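Local coordinates for putative uncharacterized protein (Ustilago maydis, PDB 4GNX) that probably serves as the large subunit of replication protein A, binding single-stranded DNA through a series of OB-fold domains, at residues Leu9-Asn14 with Ala79-Ala84; Ile345-Val350 with Gln356-Gly361; Ala406-Phe411 with Ala415-Thr420. All blocks are in the same frame, centred on the assembly; numbering follows the deposited sequence.

Contact 1. Residues Leu9-Asn14 with Ala79-Ala84; sequences LSPYQN and ARVNIA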
loop_
_atom_site.group_PDB
_atom_site.type_symbol
_atom_site.label_atom_id
_atom_site.label_comp_id
_atom_site.label_asym_id
_atom_site.label_seq_id
_atom_site.Cartn_x
_atom_site.Cartn_y
_atom_site.Cartn_z
ATOM N N LEU C 9 -18.371 15.328 21.843
ATOM C CA LEU C 9 -18.735 14.007 22.372
ATOM C C LEU C 9 -17.582 13.131 22.842
ATOM O O LEU C 9 -16.505 13.114 22.248
ATOM C CB LEU C 9 -19.497 13.225 21.318
ATOM C CG LEU C 9 -20.711 13.892 20.662
ATOM C CD1 LEU C 9 -21.082 13.110 19.391
ATOM C CD2 LEU C 9 -21.872 14.036 21.643
ATOM N N SER C 10 -17.836 12.355 23.887
ATOM C CA SER C 10 -16.810 11.523 24.518
ATOM C C SER C 10 -17.494 10.459 25.368
ATOM O O SER C 10 -18.662 10.617 25.741
ATOM C CB SER C 10 -15.922 12.378 25.437
ATOM O OG SER C 10 -16.673 12.871 26.541
ATOM N N PRO C 11 -16.764 9.390 25.714
ATOM C CA PRO C 11 -17.316 8.413 26.666
ATOM C C PRO C 11 -17.577 9.005 28.065
ATOM O O PRO C 11 -18.400 8.469 28.814
ATOM C CB PRO C 11 -16.224 7.339 26.758
ATOM C CG PRO C 11 -15.252 7.629 25.644
ATOM C CD PRO C 11 -15.371 9.082 25.329
ATOM N N TYR C 12 -16.910 10.116 28.393
ATOM C CA TYR C 12 -16.916 10.681 29.766
ATOM C C TYR C 12 -18.174 11.479 30.141
ATOM O O TYR C 12 -18.365 11.823 31.308
ATOM C CB TYR C 12 -15.627 11.498 30.049
ATOM C CG TYR C 12 -14.376 10.737 29.682
ATOM C CD1 TYR C 12 -13.777 9.869 30.583
ATOM C CD2 TYR C 12 -13.832 10.842 28.402
ATOM C CE1 TYR C 12 -12.651 9.143 30.233
ATOM C CE2 TYR C 12 -12.708 10.130 28.035
ATOM C CZ TYR C 12 -12.121 9.276 28.951
ATOM O OH TYR C 12 -11.008 8.560 28.569
ATOM N N GLN C 13 -19.027 11.753 29.157
ATOM C CA GLN C 13 -20.254 12.494 29.382
ATOM C C GLN C 13 -21.394 11.695 28.776
ATOM O O GLN C 13 -21.311 11.258 27.619
ATOM C CB GLN C 13 -20.149 13.885 28.764
ATOM C CG GLN C 13 -21.422 14.709 28.799
ATOM C CD GLN C 13 -21.857 15.059 30.213
ATOM O OE1 GLN C 13 -23.012 14.856 30.583
ATOM N NE2 GLN C 13 -20.926 15.577 31.017
ATOM N N ASN C 14 -22.445 11.500 29.570
ATOM C CA ASN C 14 -23.562 10.645 29.172
ATOM C C ASN C 14 -24.864 11.375 28.891
ATOM O O ASN C 14 -25.701 10.874 28.142
ATOM C CB ASN C 14 -23.781 9.541 30.201
ATOM C CG ASN C 14 -22.622 8.567 30.257
ATOM O OD1 ASN C 14 -21.871 8.421 29.281
ATOM N ND2 ASN C 14 -22.459 7.898 31.403
ATOM N N ALA C 79 -27.155 7.646 23.369
ATOM C CA ALA C 79 -26.454 6.584 22.650
ATOM C C ALA C 79 -25.002 6.487 23.157
ATOM O O ALA C 79 -24.483 7.435 23.741
ATOM C CB ALA C 79 -26.469 6.892 21.168
ATOM N N ARG C 80 -24.346 5.349 22.935
ATOM C CA ARG C 80 -22.977 5.151 23.424
ATOM C C ARG C 80 -21.956 5.792 22.495
ATOM O O ARG C 80 -22.095 5.757 21.277
ATOM C CB ARG C 80 -22.645 3.660 23.641
ATOM C CG ARG C 80 -23.761 2.872 24.319
ATOM C CD ARG C 80 -23.341 1.792 25.332
ATOM N NE ARG C 80 -24.552 1.148 25.875
ATOM C CZ ARG C 80 -24.587 0.139 26.745
ATOM N NH1 ARG C 80 -23.466 -0.397 27.223
ATOM N NH2 ARG C 80 -25.766 -0.343 27.138
ATOM N N VAL C 81 -20.943 6.404 23.096
ATOM C CA VAL C 81 -19.781 6.868 22.359
ATOM C C VAL C 81 -18.705 5.816 22.514
ATOM O O VAL C 81 -18.295 5.487 23.636
ATOM C CB VAL C 81 -19.213 8.177 22.908
ATOM C CG1 VAL C 81 -18.042 8.609 22.053
ATOM C CG2 VAL C 81 -20.278 9.253 22.963
ATOM N N ASN C 82 -18.255 5.318 21.371
ATOM C CA ASN C 82 -17.308 4.231 21.290
ATOM C C ASN C 82 -16.055 4.627 20.580
ATOM O O ASN C 82 -16.045 5.624 19.875
ATOM C CB ASN C 82 -17.927 3.103 20.498
ATOM C CG ASN C 82 -18.696 2.166 21.369
ATOM O OD1 ASN C 82 -18.315 1.911 22.520
ATOM N ND2 ASN C 82 -19.788 1.635 20.836
ATOM N N ILE C 83 -15.007 3.830 20.765
ATOM C CA ILE C 83 -13.783 3.949 19.995
ATOM C C ILE C 83 -14.072 3.646 18.535
ATOM O O ILE C 83 -14.693 2.641 18.233
ATOM C CB ILE C 83 -12.748 2.932 20.477
ATOM C CG1 ILE C 83 -12.635 2.948 22.011
ATOM C CG2 ILE C 83 -11.407 3.147 19.784
ATOM C CD1 ILE C 83 -12.184 4.263 22.613
ATOM N N ALA C 84 -13.639 4.518 17.631
ATOM C CA ALA C 84 -13.914 4.334 16.214
ATOM C C ALA C 84 -13.195 3.101 15.697
ATOM O O ALA C 84 -12.055 2.846 16.089
ATOM C CB ALA C 84 -13.490 5.558 15.439
#
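The edge strand 80-83 of the first OB-fold domain lays Val81 against the lead-in loop 9-14, where Leu9, Ser10 and Pro11 receive its two methyls. CG2 of Val81 lies 3.5 Å from the carbonyl O of Ser10, and CG1 rests over the peptide link into Pro11, 3.8 Å from Ser10 C. With CG1 anti to the backbone N (chi1 -178°), both branches of the valine face the loop at once. CG2 also reaches Leu9 CB at 4.4 Å, while CG1 meets the proline ring at Pro11 CD, 4.3 Å away. No hydrogen bond crosses between the segments, so a compact beta-branched side chain suits a place where shape alone makes the fit. The loop itself is a type I turn from Ser10 to Gln13; Pro11 fits its second position because its ring already holds phi near -63°. Ser10 OG takes a weak bond from Tyr12 N, the pattern of an ST turn. In the OB fold strand 80-83 pairs with strand 95-99, from which Tyr95 touches both Val81 and Pro11. Leu9 is buried and packs on Trp16, just ahead of the first barrel strand. Arg80, whose NE is in a salt bridge with Glu100, also makes a long, weak ion pair with a phosphate of the bound DNA.

Contact 2. Residues Ile345-Val350 with Gln356-Gly361; sequences ILSTNV and QMWLSG. With nucleotides of chain G.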
loop_
_atom_site.group_PDB
_atom_site.type_symbol
_atom_site.label_atom_id
_atom_site.label_comp_id
_atom_site.label_asym_id
_atom_site.label_seq_id
_atom_site.Cartn_x
_atom_site.Cartn_y
_atom_site.Cartn_z
ATOM N N ILE C 345 14.478 -15.581 -21.006
ATOM C CA ILE C 345 13.279 -16.327 -20.627
ATOM C C ILE C 345 13.300 -16.522 -19.113
ATOM O O ILE C 345 13.377 -17.631 -18.600
ATOM C CB ILE C 345 13.164 -17.655 -21.398
ATOM C CG1 ILE C 345 14.567 -18.230 -21.683
ATOM C CG2 ILE C 345 12.410 -17.395 -22.689
ATOM C CD1 ILE C 345 14.612 -19.603 -22.337
ATOM N N LEU C 346 13.234 -15.406 -18.412
ATOM C CA LEU C 346 13.467 -15.353 -16.986
ATOM C C LEU C 346 12.456 -16.136 -16.146
ATOM O O LEU C 346 11.243 -15.966 -16.282
ATOM C CB LEU C 346 13.447 -13.899 -16.548
ATOM C CG LEU C 346 13.711 -13.603 -15.073
ATOM C CD1 LEU C 346 15.157 -13.157 -14.931
ATOM C CD2 LEU C 346 12.770 -12.504 -14.602
ATOM N N SER C 347 12.972 -16.981 -15.263
ATOM C CA SER C 347 12.136 -17.647 -14.280
ATOM C C SER C 347 12.538 -17.186 -12.882
ATOM O O SER C 347 13.622 -17.534 -12.394
ATOM C CB SER C 347 12.287 -19.156 -14.396
ATOM O OG SER C 347 11.088 -19.797 -14.018
ATOM N N THR C 348 11.675 -16.408 -12.226
ATOM C CA THR C 348 12.043 -15.813 -10.945
ATOM C C THR C 348 11.067 -16.048 -9.806
ATOM O O THR C 348 9.878 -15.837 -9.960
ATOM C CB THR C 348 12.290 -14.305 -11.088
ATOM O OG1 THR C 348 12.813 -13.818 -9.855
ATOM C CG2 THR C 348 11.004 -13.552 -11.424
ATOM N N ASN C 349 11.587 -16.473 -8.662
ATOM C CA ASN C 349 10.784 -16.679 -7.459
ATOM C C ASN C 349 10.725 -15.431 -6.557
ATOM O O ASN C 349 11.746 -14.954 -6.049
ATOM C CB ASN C 349 11.316 -17.882 -6.670
ATOM C CG ASN C 349 10.379 -18.322 -5.549
ATOM O OD1 ASN C 349 10.740 -18.273 -4.389
ATOM N ND2 ASN C 349 9.174 -18.765 -5.899
ATOM N N VAL C 350 9.519 -14.908 -6.358
ATOM C CA VAL C 350 9.323 -13.687 -5.585
ATOM C C VAL C 350 8.497 -13.981 -4.355
ATOM O O VAL C 350 7.631 -14.858 -4.381
ATOM C CB VAL C 350 8.658 -12.551 -6.409
ATOM C CG1 VAL C 350 9.440 -12.290 -7.692
ATOM C CG2 VAL C 350 7.189 -12.839 -6.703
ATOM N N GLN C 356 5.081 -17.069 -1.408
ATOM C CA GLN C 356 6.121 -17.019 -2.410
ATOM C C GLN C 356 5.521 -17.455 -3.765
ATOM O O GLN C 356 4.620 -18.281 -3.823
ATOM C CB GLN C 356 7.325 -17.841 -1.910
ATOM C CG GLN C 356 7.862 -18.930 -2.825
ATOM C CD GLN C 356 6.915 -20.099 -2.975
ATOM O OE1 GLN C 356 6.501 -20.709 -1.983
ATOM N NE2 GLN C 356 6.559 -20.416 -4.226
ATOM N N MET C 357 5.993 -16.878 -4.851
ATOM C CA MET C 357 5.379 -17.148 -6.140
ATOM C C MET C 357 6.352 -17.030 -7.306
ATOM O O MET C 357 7.206 -16.143 -7.328
ATOM C CB MET C 357 4.207 -16.188 -6.327
ATOM C CG MET C 357 3.844 -15.844 -7.760
ATOM S SD MET C 357 3.037 -14.238 -7.808
ATOM C CE MET C 357 1.425 -14.704 -7.177
ATOM N N TRP C 358 6.175 -17.904 -8.291
ATOM C CA TRP C 358 6.996 -17.892 -9.507
ATOM C C TRP C 358 6.474 -17.020 -10.595
ATOM O O TRP C 358 5.294 -17.111 -10.952
ATOM C CB TRP C 358 7.110 -19.290 -10.027
ATOM C CG TRP C 358 8.065 -20.117 -9.204
ATOM C CD1 TRP C 358 7.759 -21.009 -8.196
ATOM C CD2 TRP C 358 9.525 -20.136 -9.299
ATOM N NE1 TRP C 358 8.891 -21.562 -7.683
ATOM C CE2 TRP C 358 9.983 -21.091 -8.297
ATOM C CE3 TRP C 358 10.462 -19.497 -10.104
ATOM C CZ2 TRP C 358 11.327 -21.387 -8.116
ATOM C CZ3 TRP C 358 11.816 -19.791 -9.908
ATOM C CH2 TRP C 358 12.239 -20.714 -8.936
ATOM N N LEU C 359 7.358 -16.176 -11.125
ATOM C CA LEU C 359 7.045 -15.262 -12.229
ATOM C C LEU C 359 7.964 -15.494 -13.430
ATOM O O LEU C 359 9.149 -15.778 -13.276
ATOM C CB LEU C 359 7.176 -13.804 -11.770
ATOM C CG LEU C 359 6.270 -13.275 -10.649
ATOM C CD1 LEU C 359 6.627 -11.847 -10.283
ATOM C CD2 LEU C 359 4.809 -13.316 -11.020
ATOM N N SER C 360 7.431 -15.374 -14.636
ATOM C CA SER C 360 8.306 -15.370 -15.811
ATOM C C SER C 360 8.352 -14.015 -16.480
ATOM O O SER C 360 7.350 -13.293 -16.523
ATOM C CB SER C 360 7.952 -16.463 -16.817
ATOM O OG SER C 360 6.567 -16.496 -17.047
ATOM N N GLY C 361 9.543 -13.688 -16.971
ATOM C CA GLY C 361 9.830 -12.402 -17.580
ATOM C C GLY C 361 10.550 -12.533 -18.915
ATOM O O GLY C 361 11.290 -13.494 -19.163
ATOM P P DT G 18 10.975 -28.539 -9.971
ATOM O OP1 DT G 18 11.592 -29.850 -10.307
ATOM O OP2 DT G 18 9.992 -28.453 -8.860
ATOM O "O5'" DT G 18 12.159 -27.518 -9.671
ATOM C "C5'" DT G 18 13.355 -27.502 -10.480
ATOM C "C4'" DT G 18 13.744 -26.079 -10.809
ATOM O "O4'" DT G 18 12.661 -25.465 -11.532
ATOM C "C3'" DT G 18 13.987 -25.185 -9.592
ATOM O "O3'" DT G 18 15.374 -25.128 -9.211
ATOM C "C2'" DT G 18 13.430 -23.831 -10.001
ATOM C "C1'" DT G 18 12.617 -24.079 -11.266
ATOM N N1 DT G 18 11.200 -23.687 -11.199
ATOM C C2 DT G 18 10.737 -22.828 -12.168
ATOM O O2 DT G 18 11.449 -22.363 -13.043
ATOM N N3 DT G 18 9.401 -22.525 -12.073
ATOM C C4 DT G 18 8.503 -22.994 -11.135
ATOM O O4 DT G 18 7.331 -22.633 -11.177
ATOM C C5 DT G 18 9.054 -23.903 -10.154
ATOM C C7 DT G 18 8.154 -24.460 -9.095
ATOM C C6 DT G 18 10.357 -24.206 -10.239
#
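Asn349 and Trp358 face each other as a non-hydrogen-bonded pair of the hairpin, and the asparagine lies over the indole. Its CB sits 3.6 Å from the centroid of the six-membered ring, almost on the ring normal, a CH-pi contact. Swung to the far side from its own N (chi1 -169°), Asn349 CG brings ND2 over the same face. DT18 of chain G covers the opposite face, its C4 3.4 Å above the indole plane, so the broad tryptophan is held between protein and base. Beside it, Ser347 OG donates a 2.8 Å hydrogen bond to DT18 O2, a small hydroxyl that can reach the base carbonyl. On this DNA-binding side Ser347, Trp358 and Gln356 remain partly exposed, although Asn349 is buried. The other face is closely filled: Val350 CG2 meets Leu359 CD1 at 3.8 Å, and Thr348 CG2 lies alongside Leu359 CB at 3.9 Å. Paired backbone bonds join Leu346 with Gly361, Thr348 with Leu359 and Val350 with Met357; that from Thr348 N to Leu359 O is nearly straight (N-H...O 176°). Thr348 OG1, though buried, is bonded to Tyr300 O. Leu346 packs against helix 363-370, Leu359 against Phe402, Cys404 and strand 414-426, and strand 341-352 pairs onward with strand 290-310.

Contact 3. Residues Ala406-Phe411 with Ala415-Thr420; sequences AKMDTF and ARVRYT. With nucleotides of chain G.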
loop_
_atom_site.group_PDB
_atom_site.type_symbol
_atom_site.label_atom_id
_atom_site.label_comp_id
_atom_site.label_asym_id
_atom_site.label_seq_id
_atom_site.Cartn_x
_atom_site.Cartn_y
_atom_site.Cartn_z
ATOM N N ALA C 406 -2.168 -13.517 -15.521
ATOM C CA ALA C 406 -2.181 -14.938 -15.162
ATOM C C ALA C 406 -3.116 -15.665 -16.106
ATOM O O ALA C 406 -4.275 -15.285 -16.242
ATOM C CB ALA C 406 -2.633 -15.127 -13.721
ATOM N N LYS C 407 -2.602 -16.705 -16.751
ATOM C CA LYS C 407 -3.338 -17.449 -17.757
ATOM C C LYS C 407 -3.091 -18.934 -17.641
ATOM O O LYS C 407 -2.139 -19.363 -16.998
ATOM C CB LYS C 407 -2.920 -17.005 -19.155
ATOM C CG LYS C 407 -3.914 -16.095 -19.849
ATOM C CD LYS C 407 -4.324 -16.674 -21.190
ATOM C CE LYS C 407 -3.185 -16.711 -22.194
ATOM N NZ LYS C 407 -3.697 -16.997 -23.567
ATOM N N MET C 408 -3.954 -19.710 -18.289
ATOM C CA MET C 408 -3.749 -21.139 -18.461
ATOM C C MET C 408 -2.905 -21.417 -19.699
ATOM O O MET C 408 -3.182 -20.883 -20.776
ATOM C CB MET C 408 -5.095 -21.857 -18.610
ATOM C CG MET C 408 -5.956 -21.900 -17.355
ATOM S SD MET C 408 -5.097 -22.446 -15.862
ATOM C CE MET C 408 -4.502 -24.077 -16.314
ATOM N N ASP C 409 -1.873 -22.241 -19.534
ATOM C CA ASP C 409 -1.149 -22.832 -20.662
ATOM C C ASP C 409 -1.518 -24.286 -20.747
ATOM O O ASP C 409 -1.795 -24.916 -19.727
ATOM C CB ASP C 409 0.356 -22.765 -20.454
ATOM C CG ASP C 409 0.883 -21.366 -20.462
ATOM O OD1 ASP C 409 0.096 -20.434 -20.740
ATOM O OD2 ASP C 409 2.090 -21.201 -20.185
ATOM N N THR C 410 -1.489 -24.824 -21.960
ATOM C CA THR C 410 -1.757 -26.236 -22.166
ATOM C C THR C 410 -0.514 -26.949 -22.687
ATOM O O THR C 410 -0.244 -26.968 -23.889
ATOM C CB THR C 410 -2.960 -26.447 -23.092
ATOM O OG1 THR C 410 -3.887 -25.369 -22.908
ATOM C CG2 THR C 410 -3.648 -27.775 -22.772
ATOM N N PHE C 411 0.245 -27.503 -21.742
ATOM C CA PHE C 411 1.413 -28.344 -22.008
ATOM C C PHE C 411 0.941 -29.789 -22.233
ATOM O O PHE C 411 0.606 -30.496 -21.277
ATOM C CB PHE C 411 2.419 -28.207 -20.838
ATOM C CG PHE C 411 3.459 -29.308 -20.751
ATOM C CD1 PHE C 411 4.307 -29.604 -21.826
ATOM C CD2 PHE C 411 3.622 -30.025 -19.563
ATOM C CE1 PHE C 411 5.269 -30.605 -21.722
ATOM C CE2 PHE C 411 4.585 -31.026 -19.457
ATOM C CZ PHE C 411 5.410 -31.317 -20.537
ATOM N N ALA C 415 -2.286 -29.000 -17.789
ATOM C CA ALA C 415 -2.565 -27.572 -17.802
ATOM C C ALA C 415 -2.066 -26.840 -16.551
ATOM O O ALA C 415 -2.590 -27.050 -15.463
ATOM C CB ALA C 415 -4.053 -27.343 -18.008
ATOM N N ARG C 416 -1.062 -25.980 -16.720
ATOM C CA ARG C 416 -0.514 -25.182 -15.625
ATOM C C ARG C 416 -0.898 -23.718 -15.761
ATOM O O ARG C 416 -0.973 -23.195 -16.874
ATOM C CB ARG C 416 1.014 -25.296 -15.589
ATOM C CG ARG C 416 1.552 -26.591 -14.992
ATOM C CD ARG C 416 1.633 -26.519 -13.466
ATOM N NE ARG C 416 2.329 -27.668 -12.868
ATOM C CZ ARG C 416 3.431 -27.599 -12.116
ATOM N NH1 ARG C 416 3.998 -26.434 -11.824
ATOM N NH2 ARG C 416 3.968 -28.715 -11.635
ATOM N N VAL C 417 -1.141 -23.052 -14.629
ATOM C CA VAL C 417 -1.255 -21.585 -14.629
ATOM C C VAL C 417 0.126 -20.968 -14.695
ATOM O O VAL C 417 1.049 -21.441 -14.035
ATOM C CB VAL C 417 -1.970 -21.027 -13.384
ATOM C CG1 VAL C 417 -1.942 -19.507 -13.392
ATOM C CG2 VAL C 417 -3.409 -21.506 -13.339
ATOM N N ARG C 418 0.277 -19.919 -15.497
ATOM C CA ARG C 418 1.520 -19.167 -15.462
ATOM C C ARG C 418 1.333 -17.678 -15.169
ATOM O O ARG C 418 0.310 -17.076 -15.497
ATOM C CB ARG C 418 2.397 -19.439 -16.687
ATOM C CG ARG C 418 2.770 -20.915 -16.811
ATOM C CD ARG C 418 4.211 -21.166 -17.234
ATOM N NE ARG C 418 4.493 -20.740 -18.603
ATOM C CZ ARG C 418 5.291 -19.722 -18.923
ATOM N NH1 ARG C 418 5.919 -19.025 -17.982
ATOM N NH2 ARG C 418 5.471 -19.401 -20.191
ATOM N N TYR C 419 2.320 -17.112 -14.492
ATOM C CA TYR C 419 2.298 -15.717 -14.124
ATOM C C TYR C 419 3.378 -14.972 -14.908
ATOM O O TYR C 419 4.578 -15.262 -14.794
ATOM C CB TYR C 419 2.495 -15.571 -12.613
ATOM C CG TYR C 419 1.469 -16.322 -11.776
ATOM C CD1 TYR C 419 1.816 -17.458 -11.039
ATOM C CD2 TYR C 419 0.143 -15.890 -11.719
ATOM C CE1 TYR C 419 0.867 -18.139 -10.279
ATOM C CE2 TYR C 419 -0.810 -16.561 -10.966
ATOM C CZ TYR C 419 -0.450 -17.681 -10.247
ATOM O OH TYR C 419 -1.430 -18.325 -9.513
ATOM N N THR C 420 2.942 -14.020 -15.723
ATOM C CA THR C 420 3.850 -13.295 -16.582
ATOM C C THR C 420 3.994 -11.864 -16.094
ATOM O O THR C 420 3.034 -11.238 -15.661
ATOM C CB THR C 420 3.356 -13.296 -18.034
ATOM O OG1 THR C 420 2.839 -14.589 -18.352
ATOM C CG2 THR C 420 4.492 -12.960 -18.993
ATOM P P DT G 17 6.869 -29.458 -15.070
ATOM O OP1 DT G 17 6.155 -30.615 -15.670
ATOM O OP2 DT G 17 6.089 -28.378 -14.412
ATOM O "O5'" DT G 17 7.907 -30.044 -14.011
ATOM C "C5'" DT G 17 9.326 -29.854 -14.168
ATOM C "C4'" DT G 17 9.767 -28.584 -13.476
ATOM O "O4'" DT G 17 9.316 -27.431 -14.225
ATOM C "C3'" DT G 17 9.250 -28.385 -12.046
ATOM O "O3'" DT G 17 10.318 -27.845 -11.257
ATOM C "C2'" DT G 17 8.176 -27.322 -12.204
ATOM C "C1'" DT G 17 8.775 -26.486 -13.318
ATOM N N1 DT G 17 7.855 -25.601 -14.068
ATOM C C2 DT G 17 8.343 -24.985 -15.201
ATOM O O2 DT G 17 9.479 -25.152 -15.616
ATOM N N3 DT G 17 7.442 -24.172 -15.843
ATOM C C4 DT G 17 6.138 -23.907 -15.466
ATOM O O4 DT G 17 5.447 -23.154 -16.145
ATOM C C5 DT G 17 5.697 -24.574 -14.262
ATOM C C7 DT G 17 4.302 -24.342 -13.776
ATOM C C6 DT G 17 6.568 -25.373 -13.629
ATOM P P DT G 16 11.699 -29.304 -20.503
ATOM O OP1 DT G 16 12.354 -29.180 -19.176
ATOM O OP2 DT G 16 12.057 -30.444 -21.389
ATOM O "O5'" DT G 16 10.115 -29.327 -20.301
ATOM C "C5'" DT G 16 9.503 -29.763 -19.070
ATOM C "C4'" DT G 16 8.762 -28.618 -18.416
ATOM O "O4'" DT G 16 8.269 -27.699 -19.415
ATOM C "C3'" DT G 16 7.544 -29.032 -17.584
ATOM O "O3'" DT G 16 7.796 -28.793 -16.196
ATOM C "C2'" DT G 16 6.413 -28.142 -18.080
ATOM C "C1'" DT G 16 7.113 -27.073 -18.900
ATOM N N1 DT G 16 6.322 -26.555 -20.040
ATOM C C2 DT G 16 5.354 -25.608 -19.785
ATOM O O2 DT G 16 5.120 -25.176 -18.666
ATOM N N3 DT G 16 4.666 -25.180 -20.894
ATOM C C4 DT G 16 4.844 -25.597 -22.201
ATOM O O4 DT G 16 4.150 -25.117 -23.095
ATOM C C5 DT G 16 5.876 -26.591 -22.396
ATOM C C7 DT G 16 6.141 -27.103 -23.776
ATOM C C6 DT G 16 6.553 -27.014 -21.320
ATOM P P DT G 14 10.002 -19.801 -28.293
ATOM O OP1 DT G 14 10.434 -19.814 -29.717
ATOM O OP2 DT G 14 8.586 -20.081 -27.943
ATOM O "O5'" DT G 14 10.940 -20.708 -27.383
ATOM C "C5'" DT G 14 12.251 -20.252 -27.016
ATOM C "C4'" DT G 14 12.898 -21.266 -26.104
ATOM O "O4'" DT G 14 12.610 -20.904 -24.737
ATOM C "C3'" DT G 14 12.381 -22.691 -26.286
ATOM O "O3'" DT G 14 13.406 -23.677 -26.161
ATOM C "C2'" DT G 14 11.342 -22.848 -25.192
ATOM C "C1'" DT G 14 11.783 -21.876 -24.111
ATOM N N1 DT G 14 10.647 -21.172 -23.487
ATOM C C2 DT G 14 10.428 -21.357 -22.140
ATOM O O2 DT G 14 11.146 -22.049 -21.435
ATOM N N3 DT G 14 9.334 -20.688 -21.642
ATOM C C4 DT G 14 8.458 -19.879 -22.344
ATOM O O4 DT G 14 7.521 -19.341 -21.761
ATOM C C5 DT G 14 8.744 -19.737 -23.756
ATOM C C7 DT G 14 7.847 -18.886 -24.600
ATOM C C6 DT G 14 9.807 -20.385 -24.249
#
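Strands 406-411 and 415-420 run antiparallel at 142°, their axes approaching to 4.7 Å, with Lys407 and Arg418 joined by a reciprocal pair of backbone bonds and Asp409 N bonded to Arg416 O at 3.0 Å. On the face carrying Asp409, Arg416 and Arg418, a salt bridge spans the strands: Arg418 NE donates to Asp409 OD2 at 2.9 Å. The bond is bent (133°), and the carboxylate and guanidinium planes stand 73° apart, so the acid grips one N-H rather than lying flat against two. The arginine chain folds at chi2 and chi3, which turns its far end away from the aspartate toward thymine DT14 of chain G, whose O4 lies close to NH2. Asp409 thus probably helps to position a base-facing arginine, while NH1 has a weak bond to Ser360. These strands form a hairpin of the C-terminal OB fold, and this face lines the path of the DNA. Arg416 suits a place beside the backbone of the nucleic acid: its guanidinium lies near the phosphate of DT17 of chain G, although its exact modelled position is doubtful. Phe411, poorly ordered in the model, offers a ring face to the sugar of DT16 of chain G, with C2' 3.6 Å above its plane. The reverse face of the hairpin is largely apolar. Ala406 CB meets Tyr419 CD2 at 3.5 Å, its small size letting the ring come near, and Val417 CG1 lies over a face of the same ring. Phe292 of strand 290-310 touches both Ala406 and Tyr419. Farther along, the flexible chain of Met408, bent at chi2 and chi3, curls across the pair to bring SD against Val417 CG2 and CE 3.7 Å from Ala415 CB.

Along the chain the three contacts follow one another without overlap. Contact 1 belongs to the first OB domain; its centre is 52 Å from that of contact 2 and 54 Å from that of contact 3. Contacts 2 and 3 share the five-stranded sheet of the C-terminal domain, their centres 13 Å apart. Their strands 355-362 and 414-426, at the two ends of the strand order, meet where Ser360 N approaches Tyr419 O at 2.9 Å, a probable hydrogen bond that closes the sheet into the OB barrel. Both hairpins touch chain G, at DT14, DT16, DT17 and DT18, consistent with one continuous DNA-binding surface; contact 1, in a separate domain, also lies close to the bound DNA.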